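Local structure of catechol 1,2 dioxygenase (Acinetobacter radioresistens, 2XSU) at residues A123-G128 against Y191-T196; K133-I138 against T195-G200; T144-N149 against N290-K295; D268-A273 against D281-H286. The protein probably catalyses the iron(III)-dependent intradiol cleavage of catechol by dioxygen to cis,cis-muconate, opening the aromatic ring within the beta-ketoadipate pathway. The protein carries 1 engineered substitution. All blocks are in the same frame, centred on the assembly; numbering follows the deposited sequence.

Contact 1: A123-G128 against Y191-T196; sequences ARMDDG and YVALTT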
loop_
_atom_site.group_PDB
_atom_site.type_symbol
_atom_site.label_atom_id
_atom_site.label_comp_id
_atom_site.label_asym_id
_atom_site.label_seq_id
_atom_site.Cartn_x
_atom_site.Cartn_y
_atom_site.Cartn_z
ATOM N N ALA A 123 2.368 -4.708 39.066
ATOM C CA ALA A 123 1.549 -5.613 38.254
ATOM C C ALA A 123 2.333 -6.858 37.949
ATOM O O ALA A 123 3.546 -6.771 37.686
ATOM C CB ALA A 123 1.157 -4.974 36.947
ATOM N N ARG A 124 1.660 -7.997 37.960
ATOM C CA ARG A 124 2.240 -9.193 37.352
ATOM C C ARG A 124 1.739 -9.259 35.916
ATOM O O ARG A 124 0.552 -9.238 35.669
ATOM C CB ARG A 124 1.913 -10.485 38.119
ATOM C CG ARG A 124 2.474 -11.694 37.386
ATOM C CD ARG A 124 2.505 -12.966 38.205
ATOM N NE ARG A 124 3.061 -14.044 37.404
ATOM C CZ ARG A 124 3.230 -15.293 37.831
ATOM N NH1 ARG A 124 2.884 -15.635 39.083
ATOM N NH2 ARG A 124 3.711 -16.202 37.003
ATOM N N MET A 125 2.674 -9.295 34.952
ATOM C CA MET A 125 2.336 -9.219 33.516
ATOM C C MET A 125 2.008 -10.554 32.853
ATOM O O MET A 125 1.302 -10.582 31.842
ATOM C CB MET A 125 3.513 -8.584 32.772
ATOM C CG MET A 125 3.849 -7.153 33.231
ATOM S SD MET A 125 5.171 -6.443 32.202
ATOM C CE MET A 125 4.324 -6.379 30.621
ATOM N N ASP A 126 2.536 -11.667 33.384
ATOM C CA ASP A 126 2.342 -12.962 32.727
ATOM C C ASP A 126 1.306 -13.827 33.436
ATOM O O ASP A 126 1.044 -13.624 34.622
ATOM C CB ASP A 126 3.659 -13.752 32.670
ATOM C CG ASP A 126 4.136 -14.203 34.048
ATOM O OD1 ASP A 126 4.488 -13.345 34.880
ATOM O OD2 ASP A 126 4.172 -15.438 34.276
ATOM N N ASP A 127 0.764 -14.787 32.694
ATOM C CA ASP A 127 -0.281 -15.684 33.216
ATOM C C ASP A 127 0.321 -16.957 33.843
ATOM O O ASP A 127 -0.404 -17.822 34.325
ATOM C CB ASP A 127 -1.323 -16.010 32.130
ATOM C CG ASP A 127 -0.750 -16.777 30.938
ATOM O OD1 ASP A 127 0.434 -17.191 30.954
ATOM O OD2 ASP A 127 -1.491 -16.981 29.940
ATOM N N GLY A 128 1.650 -17.063 33.851
ATOM C CA GLY A 128 2.319 -18.231 34.436
ATOM C C GLY A 128 2.366 -19.465 33.539
ATOM O O GLY A 128 2.931 -20.507 33.944
ATOM N N TYR A 191 7.285 2.074 40.012
ATOM C CA TYR A 191 6.559 0.963 39.429
ATOM C C TYR A 191 7.379 -0.335 39.555
ATOM O O TYR A 191 8.610 -0.316 39.540
ATOM C CB TYR A 191 6.169 1.240 37.952
ATOM C CG TYR A 191 7.353 1.090 36.999
ATOM C CD1 TYR A 191 7.540 -0.110 36.302
ATOM C CD2 TYR A 191 8.272 2.118 36.833
ATOM C CE1 TYR A 191 8.676 -0.290 35.442
ATOM C CE2 TYR A 191 9.391 1.974 35.965
ATOM C CZ TYR A 191 9.563 0.770 35.282
ATOM O OH TYR A 191 10.652 0.609 34.452
ATOM N N VAL A 192 6.682 -1.458 39.657
ATOM C CA VAL A 192 7.306 -2.774 39.647
ATOM C C VAL A 192 6.461 -3.684 38.772
ATOM O O VAL A 192 5.238 -3.798 38.949
ATOM C CB VAL A 192 7.370 -3.401 41.083
ATOM C CG1 VAL A 192 7.992 -4.800 41.055
ATOM C CG2 VAL A 192 8.104 -2.490 42.042
ATOM N N ALA A 193 7.125 -4.319 37.807
ATOM C CA ALA A 193 6.514 -5.344 37.015
ATOM C C ALA A 193 7.178 -6.698 37.262
ATOM O O ALA A 193 8.388 -6.854 37.115
ATOM C CB ALA A 193 6.587 -4.988 35.516
ATOM N N LEU A 194 6.361 -7.681 37.608
ATOM C CA LEU A 194 6.793 -9.085 37.678
ATOM C C LEU A 194 6.364 -9.785 36.391
ATOM O O LEU A 194 5.181 -9.852 36.037
ATOM C CB LEU A 194 6.203 -9.775 38.938
ATOM C CG LEU A 194 6.426 -11.299 39.053
ATOM C CD1 LEU A 194 7.910 -11.681 39.100
ATOM C CD2 LEU A 194 5.663 -11.853 40.288
ATOM N N THR A 195 7.346 -10.287 35.641
ATOM C CA THR A 195 7.051 -10.809 34.307
ATOM C C THR A 195 8.020 -11.938 33.930
ATOM O O THR A 195 8.561 -12.620 34.827
ATOM C CB THR A 195 7.041 -9.627 33.271
ATOM O OG1 THR A 195 6.511 -10.067 32.028
ATOM C CG2 THR A 195 8.422 -8.985 33.093
ATOM N N THR A 196 8.194 -12.149 32.624
ATOM C CA THR A 196 9.126 -13.151 32.102
ATOM C C THR A 196 10.079 -12.495 31.116
ATOM O O THR A 196 9.773 -11.415 30.582
ATOM C CB THR A 196 8.412 -14.328 31.437
ATOM O OG1 THR A 196 7.477 -13.862 30.446
ATOM C CG2 THR A 196 7.652 -15.133 32.493
HETATM O O HOH W 1 6.711 -14.046 36.477
#
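Met-125 lies slantwise over Thr-195, with its CB 3.4 Å from Thr-195 OG1 and its SD 3.8 Å from Thr-195 CB. A chi1 of -61° puts CG beside the backbone N, and the sulphur also meets Ala-193 CB at 3.9 Å. An unbranched thioether suits this buried spot, since it can bend over a methyl and a threonine without demanding a polar partner; Thr-195 OG1 finds its own in His-160 NE2. The iron ligand His-227 is about 8 Å from Met-125 between side chains. The backbones pair as parallel strands: Ala-123 N bonds to Val-192 O, Leu-194 N to Ala-123 O, and Met-125 N to Leu-194 O at 2.8 Å. Small Ala-123 and Ala-193 share one face of the sheet. On the other, Arg-124 CD touches Leu-194 CD2 at 3.9 Å. The arginine runs extended to NE and grips Asp-126 side-on, its NE on OD1 and its NH2 on OD2 at 2.9 Å. Asp-126 OD2 is met on its syn side, whereas OD1 is approached 48° out of the carboxylate plane. Asp-126 OD1 also accepts a hydrogen bond from a water, 2.8 Å away, that donates to Thr-195 O. The loop beyond strand 122-124 is thus held by thioether packing within and by charge and water outside, an environment likely to favour the ionised form of Asp-126.

Contact 2: K133-I138 against T195-G200; sequences KVDTLI and TTMPVG
Where strand 190-196 runs out toward the iron ligand Tyr-201, its end pairs antiparallel with the start of strand 136-145. Leu-137 and Thr-195 form a hydrogen-bonded pair: Thr-195 N gives a bond of 2.7 Å to Leu-137 O, and Leu-137 N returns one of 2.9 Å to Thr-195 O. The latter is almost straight, 177° at the hydrogen, yet its donor stands 53° above the carbonyl plane. Thr-136 and Thr-196 make the adjoining non-hydrogen-bonded pair, and Met-197 N to Asp-135 O, 3.0 Å, continues the ladder past the strand ends. Leu-137 and Thr-195 lie side by side on the same face, CD2 of the leucine against CG2 of the threonine. Met-197 crosses Leu-137 at about a right angle, its SD 4.0 Å from Leu-137 CD1 and equally near CD2; the bend at chi2 (-64°) brings the sulphur of this flexible chain onto the forked leucine. Pro-198 CD, held in its ring, comes 4.1 Å from Leu-137 CD2, and the proline side chain is about 8 Å from the ferric ion. At the far end Val-134 CG1 meets Thr-196 CG2 at 3.5 Å, while of the Asp-135 side chain it is CB that meets Met-197 CG, its OD2 forming a salt bridge with Lys-285. Backbone bonds and apolar contacts together fix the course of the loop through Pro-198.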
loop_
_atom_site.group_PDB
_atom_site.type_symbol
_atom_site.label_atom_id
_atom_site.label_comp_id
_atom_site.label_asym_id
_atom_site.label_seq_id
_atom_site.Cartn_x
_atom_site.Cartn_y
_atom_site.Cartn_z
ATOM N N LYS A 133 9.503 -22.846 31.545
ATOM C CA LYS A 133 10.311 -22.763 30.321
ATOM C C LYS A 133 10.942 -21.414 30.009
ATOM O O LYS A 133 11.559 -21.239 28.948
ATOM C CB LYS A 133 9.540 -23.252 29.101
ATOM C CG LYS A 133 8.320 -22.429 28.736
ATOM C CD LYS A 133 7.591 -23.147 27.593
ATOM C CE LYS A 133 6.514 -22.279 26.972
ATOM N NZ LYS A 133 5.806 -22.984 25.831
ATOM N N VAL A 134 10.805 -20.475 30.924
ATOM C CA VAL A 134 11.390 -19.151 30.726
ATOM C C VAL A 134 11.768 -18.567 32.081
ATOM O O VAL A 134 11.114 -18.871 33.106
ATOM C CB VAL A 134 10.427 -18.186 29.938
ATOM C CG1 VAL A 134 9.273 -17.742 30.805
ATOM C CG2 VAL A 134 11.202 -16.993 29.421
ATOM N N ASP A 135 12.813 -17.733 32.080
ATOM C CA ASP A 135 13.249 -17.029 33.301
ATOM C C ASP A 135 12.206 -16.005 33.749
ATOM O O ASP A 135 11.582 -15.314 32.917
ATOM C CB ASP A 135 14.569 -16.270 33.092
ATOM C CG ASP A 135 15.768 -17.183 32.889
ATOM O OD1 ASP A 135 15.709 -18.373 33.251
ATOM O OD2 ASP A 135 16.795 -16.663 32.414
ATOM N N THR A 136 12.019 -15.926 35.063
ATOM C CA THR A 136 11.275 -14.832 35.676
ATOM C C THR A 136 12.111 -13.541 35.611
ATOM O O THR A 136 13.339 -13.560 35.760
ATOM C CB THR A 136 10.988 -15.168 37.154
ATOM O OG1 THR A 136 10.095 -16.280 37.209
ATOM C CG2 THR A 136 10.336 -14.013 37.847
ATOM N N LEU A 137 11.443 -12.421 35.317
ATOM C CA LEU A 137 12.074 -11.097 35.281
ATOM C C LEU A 137 11.273 -10.134 36.140
ATOM O O LEU A 137 10.054 -10.057 35.991
ATOM C CB LEU A 137 12.096 -10.556 33.835
ATOM C CG LEU A 137 12.498 -9.092 33.656
ATOM C CD1 LEU A 137 13.943 -8.825 34.086
ATOM C CD2 LEU A 137 12.311 -8.710 32.178
ATOM N N ILE A 138 11.962 -9.413 37.023
ATOM C CA ILE A 138 11.387 -8.245 37.694
ATOM C C ILE A 138 11.982 -6.990 37.068
ATOM O O ILE A 138 13.232 -6.857 36.944
ATOM C CB ILE A 138 11.689 -8.255 39.202
ATOM C CG1 ILE A 138 10.878 -9.381 39.857
ATOM C CG2 ILE A 138 11.401 -6.860 39.810
ATOM C CD1 ILE A 138 11.183 -9.656 41.342
ATOM N N THR A 195 7.346 -10.287 35.641
ATOM C CA THR A 195 7.051 -10.809 34.307
ATOM C C THR A 195 8.020 -11.938 33.930
ATOM O O THR A 195 8.561 -12.620 34.827
ATOM C CB THR A 195 7.041 -9.627 33.271
ATOM O OG1 THR A 195 6.511 -10.067 32.028
ATOM C CG2 THR A 195 8.422 -8.985 33.093
ATOM N N THR A 196 8.194 -12.149 32.624
ATOM C CA THR A 196 9.126 -13.151 32.102
ATOM C C THR A 196 10.079 -12.495 31.116
ATOM O O THR A 196 9.773 -11.415 30.582
ATOM C CB THR A 196 8.412 -14.328 31.437
ATOM O OG1 THR A 196 7.477 -13.862 30.446
ATOM C CG2 THR A 196 7.652 -15.133 32.493
ATOM N N MET A 197 11.257 -13.099 30.941
ATOM C CA MET A 197 12.271 -12.540 30.025
ATOM C C MET A 197 11.792 -12.578 28.577
ATOM O O MET A 197 11.514 -13.655 28.081
ATOM C CB MET A 197 13.559 -13.371 30.135
ATOM C CG MET A 197 14.460 -13.035 31.323
ATOM S SD MET A 197 15.152 -11.367 31.296
ATOM C CE MET A 197 15.069 -10.963 29.504
ATOM N N PRO A 198 11.659 -11.405 27.900
ATOM C CA PRO A 198 11.332 -11.471 26.473
ATOM C C PRO A 198 12.492 -11.995 25.643
ATOM O O PRO A 198 13.655 -11.782 25.987
ATOM C CB PRO A 198 11.071 -10.010 26.108
ATOM C CG PRO A 198 11.919 -9.239 27.021
ATOM C CD PRO A 198 11.849 -10.019 28.353
ATOM N N VAL A 199 12.167 -12.701 24.566
ATOM C CA VAL A 199 13.163 -13.082 23.571
ATOM C C VAL A 199 12.938 -12.226 22.327
ATOM O O VAL A 199 11.826 -11.784 22.061
ATOM C CB VAL A 199 13.065 -14.604 23.279
ATOM C CG1 VAL A 199 11.876 -14.928 22.449
ATOM C CG2 VAL A 199 14.321 -15.104 22.635
ATOM N N GLY A 200 14.025 -11.927 21.623
ATOM C CA GLY A 200 13.922 -11.246 20.344
ATOM C C GLY A 200 13.246 -12.174 19.343
ATOM O O GLY A 200 13.102 -13.376 19.574
#

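Contact 3: T144-N149 against N290-K295; sequences TDTEGN and NVELVK
Thr-144 and Leu-293 form the close part of this contact between parallel strands 136-145 and 284-293, whereas around Thr-146 the chains part and water enters. In the close part Thr-144 N bonds to Val-291 O and Leu-293 N to Thr-144 O, both at 2.9 Å, and a water joins Thr-144 OG1 to Val-291 O. Leu-293 and Val-291 pack their apolar side chains on Leu-238 of strand 238-244, as their buried positions require. One step on, water mediates: it accepts from Thr-146 N at 3.0 Å and donates to Leu-293 O at 2.8 Å. On this more open side Glu-292 crosses Thr-146 at about a right angle, its CD 3.5 Å from Thr-146 CA and its OE2 3.4 Å from Thr-146 CG2. With CG anti to the backbone N (chi1 175°) and an extended chain beyond, the glutamate lays CG and its carboxylate against Thr-146, while its OE2 takes a hydrogen bond from Gly-102 N. The strand itself reverses through a type I turn, Asp-145 to Gly-148, and glycine fits the last place because phi there is positive, 88°. Asp-145 OD1 accepts from Asn-149 N at 2.9 Å, from above the carboxylate plane. Between Thr-146 N and Leu-293 O a water bridge thus replaces the direct bond, just where the chain leaves the sheet, and an aspartate, with its short acceptor arm, secures the turn from within.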
loop_
_atom_site.group_PDB
_atom_site.type_symbol
_atom_site.label_atom_id
_atom_site.label_comp_id
_atom_site.label_asym_id
_atom_site.label_seq_id
_atom_site.Cartn_x
_atom_site.Cartn_y
_atom_site.Cartn_z
ATOM N N THR A 144 10.576 10.254 37.345
ATOM C CA THR A 144 10.915 11.569 37.909
ATOM C C THR A 144 10.855 12.660 36.848
ATOM O O THR A 144 10.772 12.379 35.636
ATOM C CB THR A 144 12.340 11.580 38.516
ATOM O OG1 THR A 144 13.327 11.330 37.502
ATOM C CG2 THR A 144 12.484 10.570 39.641
ATOM N N ASP A 145 10.918 13.912 37.303
ATOM C CA ASP A 145 11.172 15.021 36.387
ATOM C C ASP A 145 12.689 15.126 36.139
ATOM O O ASP A 145 13.466 14.333 36.683
ATOM C CB ASP A 145 10.557 16.327 36.925
ATOM C CG ASP A 145 11.212 16.820 38.207
ATOM O OD1 ASP A 145 12.308 16.350 38.586
ATOM O OD2 ASP A 145 10.605 17.719 38.833
ATOM N N THR A 146 13.123 16.100 35.340
ATOM C CA THR A 146 14.562 16.221 35.021
ATOM C C THR A 146 15.473 16.594 36.202
ATOM O O THR A 146 16.700 16.443 36.101
ATOM C CB THR A 146 14.826 17.197 33.860
ATOM O OG1 THR A 146 14.195 18.447 34.149
ATOM C CG2 THR A 146 14.281 16.621 32.541
ATOM N N GLU A 147 14.890 17.072 37.304
ATOM C CA GLU A 147 15.669 17.368 38.515
ATOM C C GLU A 147 15.566 16.296 39.613
ATOM O O GLU A 147 16.020 16.500 40.749
ATOM C CB GLU A 147 15.386 18.789 39.049
ATOM C CG GLU A 147 13.937 19.276 38.921
ATOM C CD GLU A 147 13.778 20.792 39.101
ATOM O OE1 GLU A 147 14.801 21.521 39.167
ATOM O OE2 GLU A 147 12.613 21.258 39.173
ATOM N N GLY A 148 14.991 15.143 39.272
ATOM C CA GLY A 148 14.972 13.993 40.179
ATOM C C GLY A 148 13.796 13.932 41.136
ATOM O O GLY A 148 13.755 13.065 42.014
ATOM N N ASN A 149 12.853 14.853 40.988
ATOM C CA ASN A 149 11.655 14.849 41.827
ATOM C C ASN A 149 10.714 13.751 41.359
ATOM O O ASN A 149 10.439 13.636 40.158
ATOM C CB ASN A 149 10.920 16.181 41.752
ATOM C CG ASN A 149 11.776 17.358 42.202
ATOM O OD1 ASN A 149 11.933 18.333 41.469
ATOM N ND2 ASN A 149 12.345 17.262 43.399
ATOM N N ASN A 290 14.710 3.369 35.141
ATOM C CA ASN A 290 14.152 4.646 35.577
ATOM C C ASN A 290 13.774 5.487 34.380
ATOM O O ASN A 290 14.361 5.353 33.276
ATOM C CB ASN A 290 15.146 5.392 36.483
ATOM C CG ASN A 290 15.539 4.577 37.677
ATOM O OD1 ASN A 290 14.681 3.970 38.343
ATOM N ND2 ASN A 290 16.840 4.510 37.946
ATOM N N VAL A 291 12.761 6.316 34.570
ATOM C CA VAL A 291 12.269 7.165 33.502
ATOM C C VAL A 291 12.259 8.613 33.962
ATOM O O VAL A 291 11.735 8.925 35.032
ATOM C CB VAL A 291 10.854 6.766 33.062
ATOM C CG1 VAL A 291 10.331 7.735 32.014
ATOM C CG2 VAL A 291 10.853 5.346 32.479
ATOM N N GLU A 292 12.828 9.479 33.139
ATOM C CA GLU A 292 12.791 10.922 33.381
ATOM C C GLU A 292 11.926 11.595 32.321
ATOM O O GLU A 292 12.179 11.473 31.106
ATOM C CB GLU A 292 14.223 11.466 33.353
ATOM C CG GLU A 292 14.384 12.960 33.457
ATOM C CD GLU A 292 15.861 13.365 33.407
ATOM O OE1 GLU A 292 16.588 13.101 34.391
ATOM O OE2 GLU A 292 16.298 13.911 32.366
ATOM N N LEU A 293 10.901 12.301 32.782
ATOM C CA LEU A 293 9.979 13.023 31.910
ATOM C C LEU A 293 10.287 14.522 31.884
ATOM O O LEU A 293 10.730 15.100 32.896
ATOM C CB LEU A 293 8.522 12.809 32.361
ATOM C CG LEU A 293 7.990 11.379 32.359
ATOM C CD1 LEU A 293 6.552 11.364 32.906
ATOM C CD2 LEU A 293 8.035 10.813 30.947
ATOM N N VAL A 294 10.052 15.127 30.728
ATOM C CA VAL A 294 10.276 16.566 30.518
ATOM C C VAL A 294 8.950 17.300 30.751
ATOM O O VAL A 294 7.894 16.840 30.324
ATOM C CB VAL A 294 10.823 16.826 29.088
ATOM C CG1 VAL A 294 10.999 18.328 28.807
ATOM C CG2 VAL A 294 12.159 16.082 28.871
ATOM N N LYS A 295 8.996 18.446 31.439
ATOM C CA LYS A 295 7.763 19.214 31.653
ATOM C C LYS A 295 7.211 19.778 30.341
ATOM O O LYS A 295 7.972 20.194 29.440
ATOM C CB LYS A 295 7.949 20.337 32.704
ATOM C CG LYS A 295 9.011 21.380 32.367
ATOM C CD LYS A 295 8.685 22.766 32.982
ATOM C CE LYS A 295 9.766 23.838 32.668
ATOM N NZ LYS A 295 10.333 23.801 31.274
HETATM O O HOH W 2 13.894 8.628 37.208
HETATM O O HOH W 3 10.962 17.628 33.961
#

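Contact 4: D268-A273 against D281-H286; sequences DVTDEA and DKPFKH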
loop_
_atom_site.group_PDB
_atom_site.type_symbol
_atom_site.label_atom_id
_atom_site.label_comp_id
_atom_site.label_asym_id
_atom_site.label_seq_id
_atom_site.Cartn_x
_atom_site.Cartn_y
_atom_site.Cartn_z
ATOM N N ASP A 268 21.405 -11.096 37.791
ATOM C CA ASP A 268 20.925 -12.399 38.254
ATOM C C ASP A 268 20.796 -12.348 39.765
ATOM O O ASP A 268 21.723 -11.900 40.447
ATOM C CB ASP A 268 21.911 -13.508 37.871
ATOM C CG ASP A 268 21.688 -14.037 36.460
ATOM O OD1 ASP A 268 20.745 -14.843 36.262
ATOM O OD2 ASP A 268 22.500 -13.699 35.563
ATOM N N VAL A 269 19.648 -12.764 40.277
ATOM C CA VAL A 269 19.421 -12.813 41.727
ATOM C C VAL A 269 19.280 -14.270 42.119
ATOM O O VAL A 269 18.316 -14.917 41.773
ATOM C CB VAL A 269 18.194 -11.967 42.165
ATOM C CG1 VAL A 269 18.062 -11.975 43.708
ATOM C CG2 VAL A 269 18.312 -10.524 41.668
ATOM N N THR A 270 20.286 -14.787 42.834
ATOM C CA THR A 270 20.311 -16.177 43.304
ATOM C C THR A 270 20.225 -16.250 44.837
ATOM O O THR A 270 20.007 -17.327 45.396
ATOM C CB THR A 270 21.611 -16.885 42.839
ATOM O OG1 THR A 270 22.745 -16.081 43.184
ATOM C CG2 THR A 270 21.588 -17.098 41.316
ATOM N N ASP A 271 20.397 -15.098 45.483
ATOM C CA ASP A 271 20.381 -14.960 46.943
ATOM C C ASP A 271 19.056 -15.407 47.553
ATOM O O ASP A 271 17.998 -14.834 47.251
ATOM C CB ASP A 271 20.653 -13.501 47.314
ATOM C CG ASP A 271 20.692 -13.272 48.817
ATOM O OD1 ASP A 271 21.629 -13.779 49.479
ATOM O OD2 ASP A 271 19.792 -12.573 49.336
ATOM N N GLU A 272 19.125 -16.400 48.442
ATOM C CA GLU A 272 17.930 -16.962 49.091
ATOM C C GLU A 272 17.068 -15.944 49.857
ATOM O O GLU A 272 15.836 -15.999 49.794
ATOM C CB GLU A 272 18.318 -18.126 50.004
ATOM C CG GLU A 272 18.895 -19.324 49.252
ATOM C CD GLU A 272 18.957 -20.594 50.094
ATOM O OE1 GLU A 272 17.988 -20.882 50.845
ATOM O OE2 GLU A 272 19.974 -21.319 49.987
ATOM N N ALA A 273 17.714 -15.020 50.561
ATOM C CA ALA A 273 17.007 -13.999 51.340
ATOM C C ALA A 273 16.216 -13.065 50.427
ATOM O O ALA A 273 15.037 -12.789 50.682
ATOM C CB ALA A 273 17.989 -13.193 52.214
ATOM N N ASP A 281 10.568 -18.552 44.303
ATOM C CA ASP A 281 11.157 -19.833 44.728
ATOM C C ASP A 281 12.473 -20.182 44.005
ATOM O O ASP A 281 13.223 -21.054 44.458
ATOM C CB ASP A 281 10.151 -20.981 44.552
ATOM C CG ASP A 281 9.677 -21.135 43.103
ATOM O OD1 ASP A 281 8.884 -20.280 42.643
ATOM O OD2 ASP A 281 10.082 -22.111 42.429
ATOM N N LYS A 282 12.740 -19.505 42.890
ATOM C CA LYS A 282 13.936 -19.760 42.071
ATOM C C LYS A 282 14.711 -18.453 41.797
ATOM O O LYS A 282 14.169 -17.367 41.997
ATOM C CB LYS A 282 13.540 -20.478 40.763
ATOM C CG LYS A 282 12.459 -19.790 39.911
ATOM C CD LYS A 282 12.060 -20.611 38.662
ATOM C CE LYS A 282 10.824 -21.486 38.913
ATOM N NZ LYS A 282 10.586 -22.569 37.879
ATOM N N PRO A 283 15.997 -18.545 41.385
ATOM C CA PRO A 283 16.638 -17.341 40.889
ATOM C C PRO A 283 15.828 -16.634 39.809
ATOM O O PRO A 283 15.088 -17.278 39.056
ATOM C CB PRO A 283 17.929 -17.881 40.299
ATOM C CG PRO A 283 18.324 -18.922 41.283
ATOM C CD PRO A 283 17.002 -19.582 41.695
ATOM N N PHE A 284 15.973 -15.318 39.758
ATOM C CA PHE A 284 15.301 -14.520 38.735
ATOM C C PHE A 284 16.257 -13.475 38.181
ATOM O O PHE A 284 17.363 -13.252 38.701
ATOM C CB PHE A 284 14.009 -13.861 39.295
ATOM C CG PHE A 284 14.235 -12.953 40.482
ATOM C CD1 PHE A 284 14.307 -11.576 40.317
ATOM C CD2 PHE A 284 14.381 -13.477 41.775
ATOM C CE1 PHE A 284 14.520 -10.723 41.365
ATOM C CE2 PHE A 284 14.587 -12.615 42.866
ATOM C CZ PHE A 284 14.663 -11.243 42.661
ATOM N N LYS A 285 15.818 -12.821 37.107
ATOM C CA LYS A 285 16.550 -11.720 36.528
ATOM C C LYS A 285 15.917 -10.438 36.980
ATOM O O LYS A 285 14.686 -10.396 37.195
ATOM C CB LYS A 285 16.505 -11.805 34.999
ATOM C CG LYS A 285 17.096 -13.102 34.432
ATOM C CD LYS A 285 18.591 -13.049 34.329
ATOM C CE LYS A 285 19.065 -14.151 33.407
ATOM N NZ LYS A 285 18.959 -15.490 34.062
ATOM N N HIS A 286 16.747 -9.418 37.128
ATOM C CA HIS A 286 16.290 -8.103 37.563
ATOM C C HIS A 286 16.801 -6.962 36.684
ATOM O O HIS A 286 18.005 -6.844 36.428
ATOM C CB HIS A 286 16.698 -7.855 39.024
ATOM C CG HIS A 286 16.156 -6.582 39.582
ATOM N ND1 HIS A 286 16.738 -5.358 39.346
ATOM C CD2 HIS A 286 15.077 -6.344 40.371
ATOM C CE1 HIS A 286 16.044 -4.414 39.964
ATOM N NE2 HIS A 286 15.044 -4.992 40.611
HETATM O O HOH W 4 19.001 -15.860 37.903
#
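Asp-268 and Lys-285 belong to a pair of antiparallel strands, 263-269 and 284-293, joined through the short helix 272-277 on the surface of the dioxygenase domain. Among backbone bonds, Val-269 N to Phe-284 O measures 2.8 Å and Phe-284 N to Val-269 O 3.1 Å, making this a hydrogen-bonded pair. Pro-283, lacking an N-H, suits the place just before the strand.

Apolar contacts centre on Phe-284. Val-269 CB sits over one face of its ring in a CH-pi contact, 3.8 Å from the centroid and 18° off the normal. The branch at CB then sets Val-269 CG1 by Phe-284 CZ, at 3.6 Å, and CE2, with CG2 by CE1 and CZ. Farther out, Thr-270 CG2 meets Pro-283 CG at 3.7 Å, and Ile-275 of the helix touches both Pro-283 and Phe-284.

The polar contact is a salt bridge. The lysine chain bends at chi2 (-82°) and again at chi4, lies beside Asp-268, and brings Lys-285 NZ to 2.9 Å from Asp-268 OD1, on its syn side; with Asp-135, two carboxylates share the ammonium. Asp-268 OD1 in turn accepts a hydrogen bond from a water only 2.6 Å away, which donates weakly to Phe-284 O.

In the fold
From the N terminus, the first segments of contacts 1, 2 and 3 come in turn. Contact 1 closes a loop of 62 residues onto strand 190-196, and contact 2 closes on its end, sharing Thr-195 and Thr-196. Contact 3 closes last, at 290-295, crossing both. Contact 4, whose short loop holds little but helix 272-277, is nested inside contact 3. Strand 190-196 lies between 122-124 and 136-145, and 136-145 leads to 284-293 and then 263-269, all one mixed sheet. Contacts 2 and 4 meet through probable backbone bonds of Thr-136 O and Ile-138 N with Lys-285, and Ile-138 on Phe-284; contact 3 joins the C-terminal ends of 136-145 and 284-293, away from contacts 2 and 4.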